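Local structure of beta-lactamase (Chitinophaga pinensis, 6N36) at residues Y20-I25 and K67-K72. The protein is a beta-lactamase of the zinc-dependent metallo-beta-lactamase superfamily, probably hydrolysing the amide bond of the beta-lactam ring. Sequence-based numbering, arbitrary orientation. Where two conformers were deposited one is given.
Sequences YQPFRI and KTLGFK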
ATOM      1  N   TYR A  20      -4.282  -4.903  15.937  1.00 27.42           N
ATOM      2  CA  TYR A  20      -5.592  -5.229  15.362  1.00 26.62           C
ATOM      3  C   TYR A  20      -5.593  -6.727  15.055  1.00 25.60           C
ATOM      4  O   TYR A  20      -4.586  -7.193  14.491  1.00 25.25           O
ATOM      5  CB  TYR A  20      -5.844  -4.329  14.150  1.00 26.92           C
ATOM      6  CG  TYR A  20      -7.270  -4.400  13.689  1.00 28.06           C
ATOM      7  CD1 TYR A  20      -8.254  -3.687  14.349  1.00 30.71           C
ATOM      8  CD2 TYR A  20      -7.663  -5.216  12.646  1.00 26.57           C
ATOM      9  CE1 TYR A  20      -9.579  -3.767  13.967  1.00 33.13           C
ATOM     10  CE2 TYR A  20      -8.980  -5.305  12.238  1.00 30.02           C
ATOM     11  CZ  TYR A  20      -9.951  -4.570  12.901  1.00 32.36           C
ATOM     12  OH  TYR A  20     -11.276  -4.648  12.597  1.00 37.03           O
ATOM     13  N   GLN A  21      -6.719  -7.389  15.297  1.00 26.39           N
ATOM     14  CA  GLN A  21      -6.908  -8.844  15.074  0.60 26.71           C
ATOM     15  C   GLN A  21      -6.798  -9.106  13.574  1.00 24.23           C
ATOM     16  O   GLN A  21      -7.603  -8.596  12.818  1.00 23.44           O
ATOM     17  CB  GLN A  21      -8.293  -9.250  15.606  0.60 30.06           C
ATOM     18  CG  GLN A  21      -8.582 -10.742  15.552  0.60 32.57           C
ATOM     19  CD  GLN A  21      -9.853 -11.205  16.247  0.60 35.91           C
ATOM     20  OE1 GLN A  21     -10.458 -12.195  15.856  0.60 40.25           O
ATOM     21  NE2 GLN A  21     -10.300 -10.491  17.268  0.60 38.74           N
ATOM     22  N   PRO A  22      -5.852  -9.928  13.100  1.00 22.40           N
ATOM     23  CA  PRO A  22      -5.807 -10.202  11.669  1.00 21.61           C
ATOM     24  C   PRO A  22      -7.028 -11.025  11.255  1.00 22.37           C
ATOM     25  O   PRO A  22      -7.652 -11.745  12.030  1.00 22.88           O
ATOM     26  CB  PRO A  22      -4.517 -10.995  11.488  1.00 21.58           C
ATOM     27  CG  PRO A  22      -4.305 -11.647  12.820  1.00 22.49           C
ATOM     28  CD  PRO A  22      -4.809 -10.640  13.834  1.00 22.91           C
ATOM     29  N   PHE A  23      -7.338 -10.950   9.957  1.00 21.88           N
ATOM     30  CA  PHE A  23      -8.534 -11.617   9.459  1.00 21.88           C
ATOM     31  C   PHE A  23      -8.441 -11.868   7.966  1.00 22.25           C
ATOM     32  O   PHE A  23      -7.728 -11.160   7.256  1.00 21.69           O
ATOM     33  CB  PHE A  23      -9.772 -10.796   9.808  1.00 22.87           C
ATOM     34  CG  PHE A  23      -9.939  -9.470   9.110  1.00 22.26           C
ATOM     35  CD1 PHE A  23      -9.281  -8.323   9.543  1.00 22.55           C
ATOM     36  CD2 PHE A  23     -10.678  -9.385   7.941  1.00 24.19           C
ATOM     37  CE1 PHE A  23      -9.463  -7.113   8.883  1.00 21.78           C
ATOM     38  CE2 PHE A  23     -10.884  -8.169   7.302  1.00 23.98           C
ATOM     39  CZ  PHE A  23     -10.221  -7.041   7.734  1.00 22.28           C
ATOM     40  N   ARG A  24      -9.231 -12.836   7.532  1.00 21.71           N
ATOM     41  CA  ARG A  24      -9.376 -13.171   6.113  1.00 20.69           C
ATOM     42  C   ARG A  24     -10.348 -12.179   5.478  1.00 22.45           C
ATOM     43  O   ARG A  24     -11.509 -11.984   5.955  1.00 23.80           O
ATOM     44  CB  ARG A  24      -9.958 -14.578   6.009  1.00 22.15           C
ATOM     45  CG  ARG A  24     -10.058 -15.092   4.593  1.00 22.77           C
ATOM     46  CD  ARG A  24     -10.727 -16.469   4.687  1.00 25.13           C
ATOM     47  NE  ARG A  24     -10.936 -17.042   3.381  1.00 28.49           N
ATOM     48  CZ  ARG A  24     -11.900 -17.897   3.090  1.00 29.00           C
ATOM     49  NH1 ARG A  24     -12.871 -18.139   3.955  1.00 29.95           N
ATOM     50  NH2 ARG A  24     -11.979 -18.352   1.852  1.00 31.16           N
ATOM     51  N   ILE A  25      -9.862 -11.469   4.460  1.00 21.11           N
ATOM     52  CA  ILE A  25     -10.718 -10.494   3.739  1.00 21.74           C
ATOM     53  C   ILE A  25     -11.601 -11.251   2.752  1.00 23.79           C
ATOM     54  O   ILE A  25     -12.842 -11.075   2.783  1.00 24.83           O
ATOM     55  CB  ILE A  25      -9.812  -9.447   3.055  1.00 21.66           C
ATOM     56  CG1 ILE A  25      -9.005  -8.642   4.078  1.00 20.68           C
ATOM     57  CG2 ILE A  25     -10.675  -8.572   2.150  1.00 23.04           C
ATOM     58  CD1 ILE A  25      -7.839  -7.882   3.473  1.00 20.12           C
ATOM     59  N   LYS A  67       1.361 -15.844  12.376  1.00 24.88           N
ATOM     60  CA  LYS A  67       1.298 -17.040  13.244  1.00 25.91           C
ATOM     61  C   LYS A  67      -0.166 -17.234  13.661  1.00 25.32           C
ATOM     62  O   LYS A  67      -0.688 -18.390  13.613  1.00 24.59           O
ATOM     63  CB  LYS A  67       2.227 -16.865  14.447  1.00 28.99           C
ATOM     64  CG  LYS A  67       2.233 -18.042  15.413  1.00 31.79           C
ATOM     65  CD  LYS A  67       2.986 -17.778  16.717  1.00 38.35           C
ATOM     66  CE  LYS A  67       2.487 -18.660  17.849  1.00 42.63           C
ATOM     67  NZ  LYS A  67       2.978 -18.264  19.198  1.00 48.16           N
ATOM     68  N   THR A  68      -0.848 -16.171  14.126  1.00 24.39           N
ATOM     69  CA  THR A  68      -2.274 -16.253  14.533  1.00 24.27           C
ATOM     70  C   THR A  68      -3.129 -16.888  13.426  1.00 23.55           C
ATOM     71  O   THR A  68      -4.033 -17.665  13.752  1.00 25.39           O
ATOM     72  CB  THR A  68      -2.845 -14.881  14.918  1.00 24.89           C
ATOM     73  OG1 THR A  68      -2.118 -14.512  16.093  1.00 25.70           O
ATOM     74  CG2 THR A  68      -4.340 -14.897  15.107  1.00 25.41           C
ATOM     75  N   LEU A  69      -2.874 -16.550  12.150  1.00 22.54           N
ATOM     76  CA  LEU A  69      -3.621 -17.069  10.985  1.00 22.91           C
ATOM     77  C   LEU A  69      -3.151 -18.482  10.575  1.00 23.20           C
ATOM     78  O   LEU A  69      -3.864 -19.063   9.706  1.00 26.59           O
ATOM     79  CB  LEU A  69      -3.441 -16.120   9.805  1.00 22.54           C
ATOM     80  CG  LEU A  69      -4.057 -14.722   9.988  1.00 22.51           C
ATOM     81  CD1 LEU A  69      -3.670 -13.845   8.791  1.00 23.11           C
ATOM     82  CD2 LEU A  69      -5.547 -14.816  10.160  1.00 24.39           C
ATOM     83  N   GLY A  70      -1.998 -18.941  11.065  1.00 23.46           N
ATOM     84  CA  GLY A  70      -1.420 -20.262  10.795  1.00 23.69           C
ATOM     85  C   GLY A  70      -0.451 -20.263   9.628  1.00 25.36           C
ATOM     86  O   GLY A  70      -0.163 -21.368   9.091  1.00 26.66           O
ATOM     87  N   PHE A  71       0.150 -19.109   9.311  1.00 22.14           N
ATOM     88  CA  PHE A  71       1.155 -19.028   8.226  1.00 23.07           C
ATOM     89  C   PHE A  71       2.518 -18.671   8.815  1.00 24.96           C
ATOM     90  O   PHE A  71       2.600 -18.020   9.910  1.00 25.63           O
ATOM     91  CB  PHE A  71       0.766 -17.986   7.189  1.00 21.96           C
ATOM     92  CG  PHE A  71      -0.594 -18.234   6.582  1.00 21.30           C
ATOM     93  CD1 PHE A  71      -0.759 -19.332   5.745  1.00 23.44           C
ATOM     94  CD2 PHE A  71      -1.677 -17.423   6.849  1.00 21.99           C
ATOM     95  CE1 PHE A  71      -1.992 -19.603   5.169  1.00 23.13           C
ATOM     96  CE2 PHE A  71      -2.923 -17.707   6.297  1.00 22.03           C
ATOM     97  CZ  PHE A  71      -3.060 -18.789   5.451  1.00 23.16           C
ATOM     98  N   LYS A  72       3.554 -19.085   8.125  1.00 22.61           N
ATOM     99  CA  LYS A  72       4.950 -18.817   8.519  0.60 24.10           C
ATOM    100  C   LYS A  72       5.472 -17.575   7.803  1.00 22.42           C
ATOM    101  O   LYS A  72       5.466 -17.508   6.573  1.00 20.91           O
ATOM    102  CB  LYS A  72       5.850 -20.016   8.228  0.60 25.91           C
ATOM    103  CG  LYS A  72       5.711 -21.162   9.213  0.60 28.30           C
ATOM    104  CD  LYS A  72       6.929 -22.082   9.305  0.60 30.56           C
ATOM    105  CE  LYS A  72       7.782 -22.134   8.059  0.60 31.65           C
ATOM    106  NZ  LYS A  72       8.212 -23.524   7.762  0.60 34.10           N
TER
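Phe23 meets Leu69 through its backbone, with its N 4.3 Å from Leu69 CD2, while the bond to its CB points away from the helix. At the edge of the Phe23 ring, in plane, lies Gln21 O; His236 stacks on the ring, and Tyr31 also meets it. Phe23 CE1 in turn sits in plane at the edge of the Tyr20 ring. Pro22 carries most of the contact from the strand side, its ring carbons reaching two consecutive residues at the end of helix 58-69. Its CB rests against Leu69 CD1 at 4.0 Å. Pro22 CG meets Thr68 CG2, also at 4.0 Å, and the side chains of Pro22 and Thr68 cross at about a right angle. Thr68 CG2 stands anti to the backbone N, which presents the methyl to proline while OG1 bonds back to Ala64 O within the helix. Gly70, just after the helix, takes a positive phi of 93° in a Schellman motif, its N bonded to Lys67 O at 2.9 Å. Leu69 also touches Tyr30 and Ile32. The example illustrates how a helix C-terminus can be packed beside an edge strand, here 23-26 of the seven-stranded mixed sheet, mainly by aliphatic carbon contacts: van der Waals packing near the surface.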